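Computationally designed four-helix bundle protein (Synthetic construct, PDB 3U3B) is of unknown function but was computationally redesigned, by flexible-backbone design of its whole hydrophobic core, as a hyperthermostable four-helix bundle. Local coordinates at residues T12-E17 / K50-T55; A62-T67 / D95-E100. All blocks are in the same frame, centred on the assembly; numbering follows the deposited sequence. Where two conformers were deposited one is given.

Contact 1: T12-E17 / K50-T55; sequences TDELKE and KEITET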
ATOM      1  N   THR A  12       7.872   4.181  11.240  1.00 27.80           N
ATOM      2  CA  THR A  12       6.509   3.661  11.242  1.00 27.62           C
ATOM      3  C   THR A  12       5.484   4.764  11.003  1.00 27.13           C
ATOM      4  O   THR A  12       4.427   4.514  10.408  1.00 28.68           O
ATOM      5  CB  THR A  12       6.163   2.857  12.532  1.00 30.77           C
ATOM      6  OG1 THR A  12       6.368   3.661  13.694  1.00 36.64           O
ATOM      7  CG2 THR A  12       7.012   1.588  12.626  1.00 29.94           C
ATOM      8  N   ASP A  13       5.773   5.973  11.469  1.00 27.31           N
ATOM      9  CA  ASP A  13       4.903   7.108  11.194  1.00 29.78           C
ATOM     10  C   ASP A  13       4.924   7.452   9.695  1.00 27.64           C
ATOM     11  O   ASP A  13       3.904   7.847   9.123  1.00 30.38           O
ATOM     12  CB  ASP A  13       5.317   8.322  12.006  1.00 37.11           C
ATOM     13  CG  ASP A  13       4.872   8.240  13.462  1.00 46.61           C
ATOM     14  OD1 ASP A  13       4.091   7.329  13.816  1.00 50.83           O
ATOM     15  OD2 ASP A  13       5.295   9.107  14.256  1.00 50.80           O
ATOM     16  N   GLU A  14       6.076   7.290   9.066  1.00 26.59           N
ATOM     17  CA  GLU A  14       6.220   7.541   7.640  1.00 28.79           C
ATOM     18  C   GLU A  14       5.407   6.527   6.844  1.00 23.45           C
ATOM     19  O   GLU A  14       4.750   6.879   5.848  1.00 21.80           O
ATOM     20  CB  GLU A  14       7.695   7.477   7.279  1.00 41.62           C
ATOM     21  CG  GLU A  14       8.037   7.651   5.823  1.00 56.63           C
ATOM     22  CD  GLU A  14       9.513   7.411   5.582  1.00 70.63           C
ATOM     23  OE1 GLU A  14      10.137   6.741   6.429  1.00 72.92           O
ATOM     24  OE2 GLU A  14      10.055   7.890   4.565  1.00 78.47           O
ATOM     25  N   LEU A  15       5.423   5.277   7.301  1.00 21.82           N
ATOM     26  CA  LEU A  15       4.692   4.212   6.637  1.00 23.94           C
ATOM     27  C   LEU A  15       3.186   4.422   6.776  1.00 26.14           C
ATOM     28  O   LEU A  15       2.421   4.190   5.823  1.00 25.31           O
ATOM     29  CB  LEU A  15       5.083   2.850   7.181  1.00 22.32           C
ATOM     30  CG  LEU A  15       6.428   2.302   6.698  1.00 23.78           C
ATOM     31  CD1 LEU A  15       6.852   1.061   7.527  1.00 24.62           C
ATOM     32  CD2 LEU A  15       6.411   2.001   5.203  1.00 24.27           C
ATOM     33  N   LYS A  16       2.760   4.861   7.960  1.00 29.14           N
ATOM     34  CA  LYS A  16       1.350   5.193   8.195  1.00 28.31           C
ATOM     35  C   LYS A  16       0.860   6.368   7.345  1.00 24.11           C
ATOM     36  O   LYS A  16      -0.298   6.373   6.896  1.00 25.38           O
ATOM     37  CB  LYS A  16       1.114   5.503   9.675  1.00 34.03           C
ATOM     38  CG  LYS A  16       1.278   4.315  10.573  1.00 36.90           C
ATOM     39  CD  LYS A  16       1.119   4.732  12.028  1.00 45.80           C
ATOM     40  CE  LYS A  16       1.319   3.557  12.980  1.00 52.69           C
ATOM     41  NZ  LYS A  16       1.016   3.917  14.410  1.00 61.90           N
ATOM     42  N   GLU A  17       1.714   7.366   7.128  0.57 23.56           N
ATOM     43  CA  GLU A  17       1.364   8.486   6.247  0.57 27.93           C
ATOM     44  C   GLU A  17       1.207   8.018   4.789  0.57 23.84           C
ATOM     45  O   GLU A  17       0.262   8.423   4.087  0.57 26.98           O
ATOM     46  CB  GLU A  17       2.395   9.618   6.353  0.57 30.53           C
ATOM     47  CG  GLU A  17       2.095  10.640   7.458  0.57 49.42           C
ATOM     48  CD  GLU A  17       3.178  11.703   7.631  0.57 59.71           C
ATOM     49  OE1 GLU A  17       4.351  11.428   7.286  0.57 60.95           O
ATOM     50  OE2 GLU A  17       2.849  12.816   8.117  0.57 65.23           O
ATOM     51  N   LYS A  50       7.225  -0.600   0.174  1.00 22.92           N
ATOM     52  CA  LYS A  50       7.872  -1.899   0.067  1.00 24.75           C
ATOM     53  C   LYS A  50       9.371  -1.763   0.264  1.00 25.92           C
ATOM     54  O   LYS A  50       9.958  -2.554   0.996  1.00 28.45           O
ATOM     55  CB  LYS A  50       7.587  -2.475  -1.306  1.00 28.13           C
ATOM     56  CG  LYS A  50       8.300  -3.774  -1.667  1.00 37.96           C
ATOM     57  CD  LYS A  50       7.845  -4.928  -0.833  1.00 51.27           C
ATOM     58  CE  LYS A  50       8.297  -6.250  -1.452  1.00 66.52           C
ATOM     59  NZ  LYS A  50       9.766  -6.301  -1.684  1.00 76.10           N
ATOM     60  N   GLU A  51       9.966  -0.762  -0.383  1.00 26.73           N
ATOM     61  CA  GLU A  51      11.392  -0.433  -0.202  1.00 27.76           C
ATOM     62  C   GLU A  51      11.701  -0.213   1.292  1.00 28.22           C
ATOM     63  O   GLU A  51      12.669  -0.768   1.828  1.00 29.12           O
ATOM     64  CB  GLU A  51      11.758   0.820  -1.000  1.00 27.25           C
ATOM     65  CG  GLU A  51      13.207   1.272  -0.772  1.00 30.76           C
ATOM     66  CD  GLU A  51      13.577   2.556  -1.481  1.00 33.55           C
ATOM     67  OE1 GLU A  51      12.690   3.221  -2.069  1.00 35.05           O
ATOM     68  OE2 GLU A  51      14.776   2.912  -1.445  1.00 35.36           O
ATOM     69  N   ILE A  52      10.899   0.609   1.962  1.00 28.54           N
ATOM     70  CA  ILE A  52      11.113   0.878   3.390  1.00 29.83           C
ATOM     71  C   ILE A  52      11.014  -0.397   4.236  1.00 28.50           C
ATOM     72  O   ILE A  52      11.887  -0.651   5.091  1.00 28.95           O
ATOM     73  CB  ILE A  52      10.127   1.931   3.922  1.00 29.53           C
ATOM     74  CG1 ILE A  52      10.411   3.280   3.274  1.00 28.91           C
ATOM     75  CG2 ILE A  52      10.176   2.029   5.475  1.00 32.03           C
ATOM     76  CD1 ILE A  52       9.300   4.240   3.403  1.00 29.17           C
ATOM     77  N   THR A  53       9.982  -1.207   3.998  1.00 26.41           N
ATOM     78  CA  THR A  53       9.796  -2.415   4.808  1.00 30.73           C
ATOM     79  C   THR A  53      10.938  -3.407   4.608  1.00 32.83           C
ATOM     80  O   THR A  53      11.319  -4.122   5.552  1.00 33.07           O
ATOM     81  CB  THR A  53       8.469  -3.117   4.511  1.00 32.10           C
ATOM     82  OG1 THR A  53       8.386  -3.402   3.107  1.00 32.54           O
ATOM     83  CG2 THR A  53       7.349  -2.246   4.931  1.00 31.77           C
ATOM     84  N   GLU A  54      11.509  -3.426   3.402  1.00 32.25           N
ATOM     85  CA  GLU A  54      12.635  -4.311   3.146  1.00 37.64           C
ATOM     86  C   GLU A  54      13.850  -3.837   3.928  1.00 36.06           C
ATOM     87  O   GLU A  54      14.587  -4.641   4.490  1.00 42.53           O
ATOM     88  CB  GLU A  54      12.993  -4.363   1.660  1.00 37.83           C
ATOM     89  CG  GLU A  54      12.009  -5.112   0.768  1.00 48.25           C
ATOM     90  CD  GLU A  54      11.814  -6.578   1.170  1.00 69.40           C
ATOM     91  OE1 GLU A  54      12.301  -6.994   2.244  1.00 84.47           O
ATOM     92  OE2 GLU A  54      11.158  -7.322   0.404  1.00 74.27           O
ATOM     93  N   THR A  55      14.064  -2.530   3.945  1.00 35.54           N
ATOM     94  CA  THR A  55      15.167  -1.973   4.697  1.00 35.22           C
ATOM     95  C   THR A  55      15.031  -2.333   6.170  1.00 36.14           C
ATOM     96  O   THR A  55      16.018  -2.662   6.832  1.00 36.16           O
ATOM     97  CB  THR A  55      15.227  -0.446   4.530  1.00 40.08           C
ATOM     98  OG1 THR A  55      15.409  -0.128   3.140  1.00 40.53           O
ATOM     99  CG2 THR A  55      16.376   0.136   5.329  1.00 42.27           C
TER
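Leu15 and Ile52 meet where two antiparallel helices of the bundle face each other, their side chains lying alongside and pointing opposite ways. The CG2 methyl of Ile52 rests against the whole isopropyl end of Leu15, with Leu15 CD2 at 3.8 Å from it and CG and CD1 scarcely farther. The other arm of Ile52 runs outward, and its CD1 lies over the flat face of the Glu14 carboxylate, 3.9 Å from Glu14 CD. Glu14 gets there through a chain that is extended from a CG anti to the backbone N (chi1 177°), which brings the carboxylate itself against the methyl, at the exposed edge of the contact. More loosely, Leu15 CD1 comes within 4.2 Å of Thr53 CG2. The Thr53 hydroxyl turns back to its own helix and donates to Lys50 O at 2.8 Å. A glycine in place of Leu15 would probably open a gap beside Ile52 CG2 and leave the Thr53 methyl without its partner on this side. The two segments' axes come no nearer than 10.9 Å, at 157°. Beyond them, Leu15 also touches Leu101 of helix 84-102, Ile52 touches Val11 and Leu18 of helix 3-30, and Thr53 packs on Val61 and Ala62 of helix 59-76.

Contact 2: A62-T67 / D95-E100; sequences AKVLHT and DMVTRE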
ATOM      1  N   ALA A  62       6.040  -6.546   3.978  1.00 29.73           N
ATOM      2  CA  ALA A  62       6.577  -6.565   2.623  1.00 30.77           C
ATOM      3  C   ALA A  62       5.848  -7.554   1.735  1.00 34.58           C
ATOM      4  O   ALA A  62       5.576  -7.256   0.564  1.00 33.83           O
ATOM      5  CB  ALA A  62       8.044  -6.885   2.657  1.00 33.09           C
ATOM      6  N   LYS A  63       5.526  -8.726   2.275  1.00 39.32           N
ATOM      7  CA  LYS A  63       4.868  -9.753   1.474  1.00 42.74           C
ATOM      8  C   LYS A  63       3.449  -9.338   1.079  1.00 36.34           C
ATOM      9  O   LYS A  63       3.001  -9.670  -0.014  1.00 38.93           O
ATOM     10  CB  LYS A  63       4.816 -11.094   2.208  1.00 53.27           C
ATOM     11  CG  LYS A  63       6.173 -11.683   2.565  1.00 67.44           C
ATOM     12  CD  LYS A  63       6.988 -12.135   1.354  1.00 80.14           C
ATOM     13  CE  LYS A  63       8.310 -12.742   1.810  1.00 89.30           C
ATOM     14  NZ  LYS A  63       8.110 -13.976   2.626  1.00 93.28           N
ATOM     15  N   VAL A  64       2.747  -8.634   1.965  1.00 30.52           N
ATOM     16  CA  VAL A  64       1.428  -8.090   1.624  1.00 27.22           C
ATOM     17  C   VAL A  64       1.542  -6.953   0.609  1.00 25.08           C
ATOM     18  O   VAL A  64       0.792  -6.909  -0.361  1.00 23.40           O
ATOM     19  CB  VAL A  64       0.640  -7.640   2.868  1.00 30.13           C
ATOM     20  CG1 VAL A  64      -0.787  -7.199   2.460  1.00 30.48           C
ATOM     21  CG2 VAL A  64       0.551  -8.792   3.865  1.00 32.23           C
ATOM     22  N   LEU A  65       2.489  -6.047   0.812  1.00 25.08           N
ATOM     23  CA  LEU A  65       2.717  -4.983  -0.150  1.00 24.86           C
ATOM     24  C   LEU A  65       3.051  -5.539  -1.534  1.00 29.23           C
ATOM     25  O   LEU A  65       2.556  -5.051  -2.561  1.00 26.98           O
ATOM     26  CB  LEU A  65       3.828  -4.058   0.332  1.00 24.66           C
ATOM     27  CG  LEU A  65       3.475  -3.272   1.598  1.00 25.99           C
ATOM     28  CD1 LEU A  65       4.745  -2.590   2.163  1.00 25.72           C
ATOM     29  CD2 LEU A  65       2.317  -2.285   1.353  1.00 26.51           C
ATOM     30  N   HIS A  66       3.870  -6.579  -1.568  1.00 33.39           N
ATOM     31  CA  HIS A  66       4.231  -7.204  -2.829  1.00 37.16           C
ATOM     32  C   HIS A  66       2.984  -7.733  -3.525  1.00 35.12           C
ATOM     33  O   HIS A  66       2.829  -7.600  -4.744  1.00 32.70           O
ATOM     34  CB  HIS A  66       5.209  -8.343  -2.587  1.00 44.91           C
ATOM     35  CG  HIS A  66       5.608  -9.060  -3.834  1.00 55.26           C
ATOM     36  ND1 HIS A  66       6.243  -8.428  -4.881  1.00 61.20           N
ATOM     37  CD2 HIS A  66       5.458 -10.351  -4.206  1.00 61.49           C
ATOM     38  CE1 HIS A  66       6.474  -9.305  -5.843  1.00 65.22           C
ATOM     39  NE2 HIS A  66       6.004 -10.478  -5.459  1.00 65.25           N
ATOM     40  N   THR A  67       2.089  -8.326  -2.743  1.00 36.58           N
ATOM     41  CA  THR A  67       0.833  -8.839  -3.290  1.00 35.88           C
ATOM     42  C   THR A  67      -0.022  -7.720  -3.876  1.00 30.32           C
ATOM     43  O   THR A  67      -0.626  -7.885  -4.938  1.00 31.57           O
ATOM     44  CB  THR A  67       0.016  -9.591  -2.234  1.00 39.28           C
ATOM     45  OG1 THR A  67       0.758 -10.724  -1.754  1.00 41.43           O
ATOM     46  CG2 THR A  67      -1.258 -10.078  -2.842  1.00 42.66           C
ATOM     47  N   ASP A  95      -5.666  -2.959   4.612  1.00 24.73           N
ATOM     48  CA  ASP A  95      -6.042  -3.041   6.013  1.00 26.25           C
ATOM     49  C   ASP A  95      -5.200  -4.081   6.752  1.00 28.68           C
ATOM     50  O   ASP A  95      -4.856  -3.896   7.900  1.00 27.81           O
ATOM     51  CB  ASP A  95      -7.518  -3.369   6.135  1.00 29.11           C
ATOM     52  CG  ASP A  95      -8.410  -2.225   5.676  1.00 33.46           C
ATOM     53  OD1 ASP A  95      -7.904  -1.076   5.556  1.00 38.28           O
ATOM     54  OD2 ASP A  95      -9.616  -2.481   5.426  1.00 34.39           O
ATOM     55  N   MET A  96      -4.876  -5.176   6.078  1.00 32.85           N
ATOM     56  CA  MET A  96      -3.943  -6.151   6.618  1.00 34.20           C
ATOM     57  C   MET A  96      -2.599  -5.481   6.890  1.00 34.02           C
ATOM     58  O   MET A  96      -1.997  -5.708   7.939  1.00 36.31           O
ATOM     59  CB  MET A  96      -3.773  -7.332   5.648  1.00 36.49           C
ATOM     60  CG  MET A  96      -4.952  -8.291   5.645  1.00 39.62           C
ATOM     61  SD  MET A  96      -5.060  -9.367   4.187  1.00 62.28           S
ATOM     62  CE  MET A  96      -3.382 -10.019   4.112  1.00 52.70           C
ATOM     63  N   VAL A  97      -2.140  -4.651   5.955  1.00 30.13           N
ATOM     64  CA  VAL A  97      -0.859  -3.962   6.101  1.00 29.44           C
ATOM     65  C   VAL A  97      -0.907  -3.070   7.326  1.00 30.23           C
ATOM     66  O   VAL A  97       0.029  -3.027   8.106  1.00 31.80           O
ATOM     67  CB  VAL A  97      -0.503  -3.091   4.867  1.00 34.29           C
ATOM     68  CG1 VAL A  97       0.695  -2.198   5.170  1.00 34.78           C
ATOM     69  CG2 VAL A  97      -0.221  -3.958   3.666  1.00 35.49           C
ATOM     70  N   THR A  98      -2.007  -2.362   7.502  1.00 26.95           N
ATOM     71  CA  THR A  98      -2.133  -1.463   8.630  1.00 28.62           C
ATOM     72  C   THR A  98      -2.106  -2.227   9.954  1.00 30.89           C
ATOM     73  O   THR A  98      -1.448  -1.789  10.909  1.00 33.16           O
ATOM     74  CB  THR A  98      -3.415  -0.638   8.544  1.00 32.48           C
ATOM     75  OG1 THR A  98      -3.298   0.281   7.469  1.00 29.21           O
ATOM     76  CG2 THR A  98      -3.625   0.159   9.789  1.00 37.48           C
ATOM     77  N   ARG A  99      -2.812  -3.355  10.023  1.00 29.98           N
ATOM     78  CA  ARG A  99      -2.821  -4.137  11.261  1.00 31.81           C
ATOM     79  C   ARG A  99      -1.421  -4.681  11.556  1.00 36.42           C
ATOM     80  O   ARG A  99      -0.932  -4.599  12.696  1.00 40.41           O
ATOM     81  CB  ARG A  99      -3.798  -5.311  11.190  1.00 30.00           C
ATOM     82  CG  ARG A  99      -5.271  -4.899  11.110  1.00 28.57           C
ATOM     83  CD  ARG A  99      -5.700  -4.092  12.305  1.00 29.31           C
ATOM     84  NE  ARG A  99      -7.166  -3.914  12.362  1.00 28.95           N
ATOM     85  CZ  ARG A  99      -7.823  -3.467  13.432  1.00 30.81           C
ATOM     86  NH1 ARG A  99      -7.157  -3.157  14.539  1.00 33.02           N
ATOM     87  NH2 ARG A  99      -9.145  -3.342  13.420  1.00 30.53           N
ATOM     88  N   GLU A 100      -0.812  -5.277  10.539  1.00 39.84           N
ATOM     89  CA  GLU A 100       0.481  -5.944  10.703  1.00 44.43           C
ATOM     90  C   GLU A 100       1.516  -4.930  11.151  1.00 43.88           C
ATOM     91  O   GLU A 100       2.396  -5.222  11.966  1.00 48.11           O
ATOM     92  CB  GLU A 100       0.907  -6.608   9.389  1.00 50.79           C
ATOM     93  CG  GLU A 100       2.104  -7.525   9.526  1.00 63.05           C
ATOM     94  CD  GLU A 100       1.826  -8.703  10.440  1.00 73.17           C
ATOM     95  OE1 GLU A 100       0.698  -9.244  10.383  1.00 71.21           O
ATOM     96  OE2 GLU A 100       2.731  -9.076  11.220  1.00 81.35           O
TER
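Lys63 O, just before the Val64 that packs against Val97, is gripped twice by one residue: Thr67 OG1 donates to it at 3.0 Å and the Thr67 backbone N at 3.2 Å. The hydroxyl arrives 19° out of the carbonyl plane and is thereby bound back to its own helix. This turn belongs to an antiparallel pair within a four-helix bundle of the Hpt type, helix 59-76 against helix 84-102, and illustrates how two segments of such a pair can meet through apolar groups, while elsewhere along the pair Glu100 makes a weak hydrogen bond to Ser60. No hydrogen bond crosses between the two segments, whose axes approach to 9.5 Å at 166°. At the centre Val64 and Val97 pass side by side, each heading for the other's helix, and Val64 CG1 sits only 3.5 Å from Val97 CG2, a tight methyl-methyl contact. That Val97 methyl is wedged between two residues of the opposing helix, for Leu65 CD2 lies 3.8 Å from Val97 CG2 as well. Leu65 comes in across Val97, its CD2 spanning both valine methyls. Around this inner cluster, Val97 reaches Ile19 of helix 3-30, and Leu65 reaches Met49 of helix 36-56, which carries the packing into the interior. On the outer side Met96 closes over Val64, crossing it nearly perpendicularly. The methionine chain runs on from CB to SD almost fully extended and then bends at its last torsion (chi3 50°), which swings the terminal methyl back toward the valine. Met96 CE thus touches both branches of Val64, with CG2 at 4.1 Å and CG1 at 4.2 Å.

In the fold
Between them the two contacts tie all four helices in antiparallel pairs: 12-17/50-55 joins helices 3-30 and 36-56, while 62-67/95-100 joins helices 59-76 and 84-102. Each runs from buried residues to an exposed edge, and neither has a hydrogen bond across it. Contact 2 lies nearer the centre of the chain, with closer axes and methyl groups pressed tighter; contact 1 is more peripheral, and its helix axes stand farther apart. Their outer edges differ too, since a carboxylate borders the isoleucine in contact 1 whereas a methionine methyl touches the valine in contact 2. Thr53 CG2 stands 3.8 Å from Leu65 CD1, so the two contacts adjoin through helices 36-56 and 59-76.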